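Local coordinates for protein carbonic anhydrase (PDB 1DDZ) that probably catalyses the zinc-dependent, reversible interconversion of carbon dioxide and hydrogencarbonate, as a member of the beta-class carbonic anhydrases, at residues 77-85 with 214-222; 110-118 with 196-207. One frame throughout, in Å; residues are numbered along the deposited sequence.

Contact 1: 77-85 with 214-222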
loop_
_atom_site.group_PDB
_atom_site.type_symbol
_atom_site.label_atom_id
_atom_site.label_comp_id
_atom_site.label_asym_id
_atom_site.label_seq_id
_atom_site.Cartn_x
_atom_site.Cartn_y
_atom_site.Cartn_z
ATOM N N SER A 77 -13.842 0.708 -17.377
ATOM C CA SER A 77 -14.789 1.728 -17.798
ATOM C C SER A 77 -14.865 2.017 -19.271
ATOM O O SER A 77 -13.868 2.222 -19.975
ATOM C CB SER A 77 -14.637 3.006 -16.936
ATOM O OG SER A 77 -15.188 2.675 -15.650
ATOM N N ARG A 78 -16.078 1.917 -19.762
ATOM C CA ARG A 78 -16.355 2.072 -21.176
ATOM C C ARG A 78 -16.462 3.485 -21.665
ATOM O O ARG A 78 -16.838 3.692 -22.810
ATOM C CB ARG A 78 -17.613 1.289 -21.585
ATOM C CG ARG A 78 -17.517 -0.192 -21.276
ATOM C CD ARG A 78 -18.823 -0.881 -21.520
ATOM N NE ARG A 78 -18.649 -2.322 -21.678
ATOM C CZ ARG A 78 -19.650 -3.192 -21.751
ATOM N NH1 ARG A 78 -20.909 -2.768 -21.670
ATOM N NH2 ARG A 78 -19.404 -4.485 -21.940
ATOM N N VAL A 79 -16.162 4.465 -20.830
ATOM C CA VAL A 79 -16.210 5.842 -21.283
ATOM C C VAL A 79 -15.108 6.721 -20.710
ATOM O O VAL A 79 -14.950 6.821 -19.497
ATOM C CB VAL A 79 -17.571 6.520 -21.011
ATOM C CG1 VAL A 79 -17.665 7.827 -21.791
ATOM C CG2 VAL A 79 -18.727 5.596 -21.382
ATOM N N PRO A 80 -14.293 7.329 -21.588
ATOM C CA PRO A 80 -13.219 8.205 -21.116
ATOM C C PRO A 80 -13.797 9.382 -20.313
ATOM O O PRO A 80 -14.818 9.983 -20.687
ATOM C CB PRO A 80 -12.551 8.653 -22.432
ATOM C CG PRO A 80 -12.690 7.428 -23.279
ATOM C CD PRO A 80 -14.147 7.068 -23.037
ATOM N N ALA A 81 -13.118 9.711 -19.228
ATOM C CA ALA A 81 -13.517 10.769 -18.338
ATOM C C ALA A 81 -13.761 12.096 -19.029
ATOM O O ALA A 81 -14.784 12.739 -18.771
ATOM C CB ALA A 81 -12.487 10.930 -17.252
ATOM N N ASN A 82 -12.838 12.519 -19.894
ATOM C CA ASN A 82 -12.977 13.801 -20.591
ATOM C C ASN A 82 -14.215 13.817 -21.456
ATOM O O ASN A 82 -14.877 14.833 -21.560
ATOM C CB ASN A 82 -11.745 14.118 -21.445
ATOM C CG ASN A 82 -11.628 13.222 -22.664
ATOM O OD1 ASN A 82 -11.314 12.043 -22.539
ATOM N ND2 ASN A 82 -11.935 13.761 -23.846
ATOM N N GLN A 83 -14.574 12.661 -21.990
ATOM C CA GLN A 83 -15.739 12.511 -22.844
ATOM C C GLN A 83 -17.022 12.756 -22.041
ATOM O O GLN A 83 -17.860 13.586 -22.406
ATOM C CB GLN A 83 -15.757 11.102 -23.395
ATOM C CG GLN A 83 -16.411 10.958 -24.731
ATOM C CD GLN A 83 -15.562 10.151 -25.667
ATOM O OE1 GLN A 83 -14.444 10.534 -25.964
ATOM N NE2 GLN A 83 -16.070 9.011 -26.106
ATOM N N LEU A 84 -17.172 12.039 -20.938
ATOM C CA LEU A 84 -18.343 12.193 -20.094
ATOM C C LEU A 84 -18.500 13.639 -19.625
ATOM O O LEU A 84 -19.606 14.107 -19.387
ATOM C CB LEU A 84 -18.240 11.274 -18.872
ATOM C CG LEU A 84 -18.369 9.757 -19.059
ATOM C CD1 LEU A 84 -17.818 9.031 -17.837
ATOM C CD2 LEU A 84 -19.802 9.376 -19.303
ATOM N N LEU A 85 -17.390 14.337 -19.431
ATOM C CA LEU A 85 -17.461 15.722 -18.987
ATOM C C LEU A 85 -17.520 16.714 -20.153
ATOM O O LEU A 85 -17.549 17.917 -19.934
ATOM C CB LEU A 85 -16.267 16.063 -18.085
ATOM C CG LEU A 85 -16.233 15.423 -16.695
ATOM C CD1 LEU A 85 -14.973 15.832 -15.944
ATOM C CD2 LEU A 85 -17.463 15.851 -15.920
ATOM N N TYR A 214 -22.820 6.457 -13.296
ATOM C CA TYR A 214 -23.535 6.474 -14.539
ATOM C C TYR A 214 -23.667 5.049 -14.986
ATOM O O TYR A 214 -22.955 4.172 -14.500
ATOM C CB TYR A 214 -22.798 7.299 -15.608
ATOM C CG TYR A 214 -21.563 6.640 -16.195
ATOM C CD1 TYR A 214 -21.606 5.981 -17.443
ATOM C CD2 TYR A 214 -20.357 6.672 -15.511
ATOM C CE1 TYR A 214 -20.445 5.361 -17.994
ATOM C CE2 TYR A 214 -19.220 6.067 -16.036
ATOM C CZ TYR A 214 -19.261 5.414 -17.267
ATOM O OH TYR A 214 -18.065 4.842 -17.622
ATOM N N GLY A 215 -24.610 4.806 -15.877
ATOM C CA GLY A 215 -24.769 3.486 -16.443
ATOM C C GLY A 215 -24.368 3.714 -17.880
ATOM O O GLY A 215 -24.760 4.721 -18.482
ATOM N N VAL A 216 -23.591 2.802 -18.448
ATOM C CA VAL A 216 -23.120 2.949 -19.826
ATOM C C VAL A 216 -24.267 2.977 -20.848
ATOM O O VAL A 216 -24.094 3.463 -21.961
ATOM C CB VAL A 216 -22.072 1.850 -20.183
ATOM C CG1 VAL A 216 -22.746 0.512 -20.373
ATOM C CG2 VAL A 216 -21.276 2.236 -21.416
ATOM N N GLY A 217 -25.444 2.497 -20.447
ATOM C CA GLY A 217 -26.596 2.489 -21.340
ATOM C C GLY A 217 -27.114 3.865 -21.724
ATOM O O GLY A 217 -27.900 3.976 -22.646
ATOM N N ASP A 218 -26.719 4.905 -20.987
ATOM C CA ASP A 218 -27.144 6.272 -21.301
ATOM C C ASP A 218 -26.033 7.318 -21.105
ATOM O O ASP A 218 -26.152 8.466 -21.557
ATOM C CB ASP A 218 -28.402 6.675 -20.505
ATOM C CG ASP A 218 -28.175 6.721 -18.991
ATOM O OD1 ASP A 218 -29.166 6.964 -18.272
ATOM O OD2 ASP A 218 -27.035 6.527 -18.513
ATOM N N GLY A 219 -24.968 6.918 -20.411
ATOM C CA GLY A 219 -23.853 7.812 -20.169
ATOM C C GLY A 219 -24.228 9.038 -19.366
ATOM O O GLY A 219 -23.501 10.026 -19.371
ATOM N N LYS A 220 -25.299 8.948 -18.586
ATOM C CA LYS A 220 -25.753 10.093 -17.817
ATOM C C LYS A 220 -25.229 10.078 -16.408
ATOM O O LYS A 220 -25.475 9.144 -15.651
ATOM C CB LYS A 220 -27.278 10.154 -17.819
ATOM C CG LYS A 220 -27.825 11.428 -17.226
ATOM C CD LYS A 220 -29.313 11.573 -17.448
ATOM C CE LYS A 220 -29.706 13.018 -17.196
ATOM N NZ LYS A 220 -31.143 13.348 -17.417
ATOM N N LEU A 221 -24.515 11.128 -16.040
ATOM C CA LEU A 221 -23.955 11.203 -14.702
ATOM C C LEU A 221 -25.025 11.560 -13.679
ATOM O O LEU A 221 -25.799 12.499 -13.895
ATOM C CB LEU A 221 -22.840 12.243 -14.644
ATOM C CG LEU A 221 -21.580 11.995 -15.475
ATOM C CD1 LEU A 221 -20.671 13.205 -15.292
ATOM C CD2 LEU A 221 -20.866 10.715 -15.053
ATOM N N ARG A 222 -25.070 10.800 -12.580
ATOM C CA ARG A 222 -26.025 11.023 -11.495
ATOM C C ARG A 222 -25.226 11.542 -10.323
ATOM O O ARG A 222 -24.086 11.113 -10.098
ATOM C CB ARG A 222 -26.715 9.733 -11.090
ATOM C CG ARG A 222 -27.109 8.828 -12.206
ATOM C CD ARG A 222 -28.096 9.444 -13.123
ATOM N NE ARG A 222 -28.636 8.401 -13.984
ATOM C CZ ARG A 222 -29.741 8.530 -14.707
ATOM N NH1 ARG A 222 -30.418 9.669 -14.671
ATOM N NH2 ARG A 222 -30.180 7.516 -15.447
HETATM O O HOH W 1 -18.491 2.626 -18.854
#
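The ring of Y214 is the bump that fills the hollow between V79 and L84. L84 supplies its floor: CD1 sits 4.1 Å from the centroid of the Y214 ring and 26° off its normal, a CH-pi contact over one face, the two side chains crossing at about a right angle. V79 approaches obliquely, with CG2 3.8 Å from CE1 of Y214. The first torsion of Y214 (chi1 74°) puts CG between the backbone N and the carbonyl carbon, and this carries the ring across to residues 77-85.

Its phenol end is held through water rather than by direct bonding. One water lies 2.7 Å from the backbone N of R78, whose hydrogen it accepts, and 2.6 Å from OH of Y214.

Beside the ring, V216 is the second bump. Its CG2 packs 3.8 Å from CB of R78, while CG1 lies at the edge of the guanidinium, near its plane. Further along, G219 offers its backbone: O lies 3.8 Å from CD2 of L84; L221 then reaches L84 and L85 with its methyl groups.

Within the loop, D218 OD2 accepts from N of K220 at 3.0 Å, an Asx turn, OD1 pairs with NH2 of R222 in a salt bridge, and G215 O receives both D218 N and G219 N.

The zinc ion bound by C74, D76, H130 and C133 is about 5 Å from the side chain of S77. Y214 touches C128 and H130 of strand 124-130; L85 meets L126 there, A81 lies against strand 92-97, and helix 292-307 covers L84 with W300 and L221 with N297.

Contact 2: 110-118 with 196-207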
loop_
_atom_site.group_PDB
_atom_site.type_symbol
_atom_site.label_atom_id
_atom_site.label_comp_id
_atom_site.label_asym_id
_atom_site.label_seq_id
_atom_site.Cartn_x
_atom_site.Cartn_y
_atom_site.Cartn_z
ATOM N N LEU A 110 -3.057 8.158 -3.115
ATOM C CA LEU A 110 -2.561 9.329 -2.424
ATOM C C LEU A 110 -1.556 10.180 -3.246
ATOM O O LEU A 110 -1.599 11.416 -3.199
ATOM C CB LEU A 110 -1.936 8.909 -1.097
ATOM C CG LEU A 110 -2.840 8.290 -0.029
ATOM C CD1 LEU A 110 -2.015 7.796 1.151
ATOM C CD2 LEU A 110 -3.831 9.323 0.411
ATOM N N SER A 111 -0.644 9.540 -3.976
ATOM C CA SER A 111 0.327 10.271 -4.800
ATOM C C SER A 111 -0.338 10.972 -6.018
ATOM O O SER A 111 0.042 12.097 -6.357
ATOM C CB SER A 111 1.527 9.381 -5.176
ATOM O OG SER A 111 1.158 8.268 -5.978
ATOM N N VAL A 112 -1.360 10.364 -6.627
ATOM C CA VAL A 112 -2.076 11.013 -7.728
ATOM C C VAL A 112 -2.863 12.229 -7.176
ATOM O O VAL A 112 -2.885 13.319 -7.768
ATOM C CB VAL A 112 -3.042 10.051 -8.445
ATOM C CG1 VAL A 112 -4.019 10.837 -9.322
ATOM C CG2 VAL A 112 -2.274 9.124 -9.336
ATOM N N LEU A 113 -3.500 12.038 -6.021
ATOM C CA LEU A 113 -4.248 13.098 -5.331
ATOM C C LEU A 113 -3.339 14.309 -4.998
ATOM O O LEU A 113 -3.672 15.444 -5.309
ATOM C CB LEU A 113 -4.814 12.558 -4.006
ATOM C CG LEU A 113 -6.201 12.962 -3.480
ATOM C CD1 LEU A 113 -6.212 12.889 -1.928
ATOM C CD2 LEU A 113 -6.637 14.310 -3.972
ATOM N N GLN A 114 -2.223 14.048 -4.316
ATOM C CA GLN A 114 -1.312 15.093 -3.937
ATOM C C GLN A 114 -0.734 15.811 -5.156
ATOM O O GLN A 114 -0.608 17.033 -5.151
ATOM C CB GLN A 114 -0.211 14.562 -3.035
ATOM C CG GLN A 114 0.608 15.709 -2.437
ATOM C CD GLN A 114 1.504 15.273 -1.311
ATOM O OE1 GLN A 114 2.299 14.354 -1.458
ATOM N NE2 GLN A 114 1.390 15.942 -0.174
ATOM N N TYR A 115 -0.416 15.066 -6.207
ATOM C CA TYR A 115 0.116 15.674 -7.422
ATOM C C TYR A 115 -0.962 16.605 -7.994
ATOM O O TYR A 115 -0.699 17.780 -8.251
ATOM C CB TYR A 115 0.491 14.596 -8.449
ATOM C CG TYR A 115 1.200 15.134 -9.665
ATOM C CD1 TYR A 115 2.576 15.381 -9.639
ATOM C CD2 TYR A 115 0.506 15.383 -10.847
ATOM C CE1 TYR A 115 3.251 15.861 -10.767
ATOM C CE2 TYR A 115 1.161 15.865 -11.985
ATOM C CZ TYR A 115 2.540 16.104 -11.941
ATOM O OH TYR A 115 3.207 16.579 -13.056
ATOM N N ALA A 116 -2.182 16.095 -8.142
ATOM C CA ALA A 116 -3.300 16.879 -8.664
ATOM C C ALA A 116 -3.564 18.138 -7.831
ATOM O O ALA A 116 -3.745 19.230 -8.376
ATOM C CB ALA A 116 -4.579 16.017 -8.719
ATOM N N VAL A 117 -3.560 17.997 -6.510
ATOM C CA VAL A 117 -3.828 19.125 -5.615
ATOM C C VAL A 117 -2.672 20.113 -5.409
ATOM O O VAL A 117 -2.870 21.322 -5.502
ATOM C CB VAL A 117 -4.358 18.616 -4.240
ATOM C CG1 VAL A 117 -4.567 19.787 -3.270
ATOM C CG2 VAL A 117 -5.679 17.831 -4.446
ATOM N N GLN A 118 -1.482 19.614 -5.105
ATOM C CA GLN A 118 -0.337 20.487 -4.878
ATOM C C GLN A 118 0.418 20.866 -6.145
ATOM O O GLN A 118 0.818 22.007 -6.296
ATOM C CB GLN A 118 0.650 19.881 -3.871
ATOM C CG GLN A 118 0.394 20.192 -2.391
ATOM C CD GLN A 118 -0.266 19.023 -1.678
ATOM O OE1 GLN A 118 -1.024 18.275 -2.290
ATOM N NE2 GLN A 118 0.061 18.820 -0.410
ATOM N N ILE A 196 -4.159 15.424 2.532
ATOM C CA ILE A 196 -4.049 16.310 1.378
ATOM C C ILE A 196 -5.246 17.269 1.262
ATOM O O ILE A 196 -5.071 18.484 1.222
ATOM C CB ILE A 196 -3.893 15.469 0.085
ATOM C CG1 ILE A 196 -2.634 14.601 0.187
ATOM C CG2 ILE A 196 -3.894 16.362 -1.132
ATOM C CD1 ILE A 196 -2.708 13.328 -0.587
ATOM N N VAL A 197 -6.463 16.723 1.232
ATOM C CA VAL A 197 -7.647 17.563 1.138
ATOM C C VAL A 197 -7.914 18.321 2.456
ATOM O O VAL A 197 -8.383 19.468 2.423
ATOM C CB VAL A 197 -8.856 16.766 0.685
ATOM C CG1 VAL A 197 -10.087 17.649 0.633
ATOM C CG2 VAL A 197 -8.596 16.167 -0.679
ATOM N N GLN A 198 -7.586 17.720 3.602
ATOM C CA GLN A 198 -7.760 18.431 4.873
ATOM C C GLN A 198 -6.786 19.626 4.957
ATOM O O GLN A 198 -7.182 20.732 5.306
ATOM C CB GLN A 198 -7.582 17.498 6.079
ATOM C CG GLN A 198 -8.760 16.546 6.290
ATOM C CD GLN A 198 -10.084 17.267 6.606
ATOM O OE1 GLN A 198 -10.222 17.888 7.643
ATOM N NE2 GLN A 198 -11.066 17.141 5.726
ATOM N N ASP A 199 -5.542 19.429 4.542
ATOM C CA ASP A 199 -4.568 20.514 4.556
ATOM C C ASP A 199 -4.991 21.635 3.609
ATOM O O ASP A 199 -5.026 22.788 3.979
ATOM C CB ASP A 199 -3.189 19.996 4.141
ATOM C CG ASP A 199 -2.543 19.148 5.192
ATOM O OD1 ASP A 199 -2.888 19.274 6.387
ATOM O OD2 ASP A 199 -1.661 18.361 4.808
ATOM N N ALA A 200 -5.355 21.275 2.391
ATOM C CA ALA A 200 -5.784 22.245 1.399
ATOM C C ALA A 200 -6.923 23.077 1.932
ATOM O O ALA A 200 -6.895 24.307 1.843
ATOM C CB ALA A 200 -6.212 21.546 0.115
ATOM N N TRP A 201 -7.928 22.413 2.497
ATOM C CA TRP A 201 -9.089 23.106 3.036
ATOM C C TRP A 201 -8.725 23.991 4.211
ATOM O O TRP A 201 -9.253 25.095 4.338
ATOM C CB TRP A 201 -10.172 22.114 3.414
ATOM C CG TRP A 201 -10.935 21.629 2.244
ATOM C CD1 TRP A 201 -10.932 22.165 0.988
ATOM C CD2 TRP A 201 -11.831 20.514 2.210
ATOM N NE1 TRP A 201 -11.773 21.452 0.178
ATOM C CE2 TRP A 201 -12.339 20.431 0.901
ATOM C CE3 TRP A 201 -12.254 19.575 3.164
ATOM C CZ2 TRP A 201 -13.255 19.432 0.511
ATOM C CZ3 TRP A 201 -13.164 18.584 2.776
ATOM C CH2 TRP A 201 -13.653 18.522 1.461
ATOM N N ASP A 202 -7.802 23.529 5.052
ATOM C CA ASP A 202 -7.351 24.337 6.181
ATOM C C ASP A 202 -6.656 25.614 5.640
ATOM O O ASP A 202 -6.775 26.695 6.229
ATOM C CB ASP A 202 -6.393 23.553 7.100
ATOM C CG ASP A 202 -7.108 22.537 7.983
ATOM O OD1 ASP A 202 -8.362 22.470 7.954
ATOM O OD2 ASP A 202 -6.413 21.792 8.714
ATOM N N ALA A 203 -5.957 25.493 4.512
ATOM C CA ALA A 203 -5.268 26.625 3.897
ATOM C C ALA A 203 -6.214 27.445 3.026
ATOM O O ALA A 203 -5.782 28.326 2.285
ATOM C CB ALA A 203 -4.098 26.137 3.072
ATOM N N GLY A 204 -7.506 27.146 3.107
ATOM C CA GLY A 204 -8.486 27.875 2.332
ATOM C C GLY A 204 -8.395 27.707 0.831
ATOM O O GLY A 204 -8.861 28.575 0.088
ATOM N N GLN A 205 -7.803 26.610 0.373
ATOM C CA GLN A 205 -7.686 26.352 -1.065
ATOM C C GLN A 205 -9.033 25.881 -1.617
ATOM O O GLN A 205 -9.685 25.013 -1.035
ATOM C CB GLN A 205 -6.594 25.302 -1.345
ATOM C CG GLN A 205 -6.511 24.847 -2.799
ATOM C CD GLN A 205 -5.313 23.982 -3.048
ATOM O OE1 GLN A 205 -4.379 23.968 -2.242
ATOM N NE2 GLN A 205 -5.316 23.255 -4.159
ATOM N N GLU A 206 -9.422 26.443 -2.754
ATOM C CA GLU A 206 -10.680 26.111 -3.405
ATOM C C GLU A 206 -10.559 24.693 -3.949
ATOM O O GLU A 206 -9.785 24.452 -4.881
ATOM C CB GLU A 206 -10.909 27.076 -4.561
ATOM C CG GLU A 206 -12.355 27.383 -4.850
ATOM C CD GLU A 206 -12.869 28.607 -4.090
ATOM O OE1 GLU A 206 -12.467 28.832 -2.923
ATOM O OE2 GLU A 206 -13.688 29.350 -4.677
ATOM N N LEU A 207 -11.319 23.762 -3.378
ATOM C CA LEU A 207 -11.248 22.365 -3.798
ATOM C C LEU A 207 -12.513 21.596 -3.431
ATOM O O LEU A 207 -12.787 21.328 -2.243
ATOM C CB LEU A 207 -10.024 21.682 -3.144
ATOM C CG LEU A 207 -9.692 20.207 -3.436
ATOM C CD1 LEU A 207 -9.410 20.013 -4.920
ATOM C CD2 LEU A 207 -8.480 19.796 -2.620
#
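A knob-into-hole packing of I196 among L113, Q114, V117 and Q118 joins two nearly parallel helices, whose short segments 110-118 and 196-202 run 20° from parallel with axes 10.6 Å apart at closest approach. With CG1 of I196 anti to its carbonyl carbon (chi1 -60°), the longer branch runs into the hole: CD1 comes 3.4 Å from O of L110 and 3.7 Å from CB of Q114, and the side chains of L113 and I196 slide past each other in opposite directions, CD1 against CD1. The shorter branch, CG2, lies 3.9 Å from CB of V117. An alanine here removes both branches, and a gap would probably open between the helices where CD1 and CG2 now fill the hole.

In the alpha/beta fold, helix 107-119 links strands 92-97 and 124-130, while helix 195-202 leads into strand 208-214; L113 and V117 of helix 107-119 and L207 beyond helix 195-202 all touch I125 on strand 124-130, so this side rests on the sheet. The second helix ends in a Schellman motif, with G204 at positive phi, Q205 N bonded to A200 O and G204 N to W201 O.

Just after this turn the extended side chain of Q205 reaches across, and NE2 makes a weak hydrogen bond of 3.4 Å, nearly straight at 164°, to O of V117. V117 CG2 meets CD2 of L207 at 3.9 Å, the side chains at about a right angle. W201 NE1 donates over 2.6 Å to the backbone O of L207, on a lone pair. The amide oxygen of Q114 takes backbone hydrogens of L401 and I402.

How the contacts relate
From the N terminus, the chain leaves strand 69-74, passes the zinc ligand D76 and enters 77-85, the first side of contact 1. Strand 92-97 follows, then helix 107-119, which opens contact 2. Contact 2 closes at 196-207 after 77 intervening residues, 51 of them helical. Strand 208-214 comes next, and the loop 214-222 closes contact 1, so contact 2 is nested inside the longer loop and the two do not cross. Contact 1 ties the segment after the first strand to the loop between strands 208-214 and 222-227; contact 2 ties two helices together. Their centres are 26 Å apart, their nearest atoms about 12 Å.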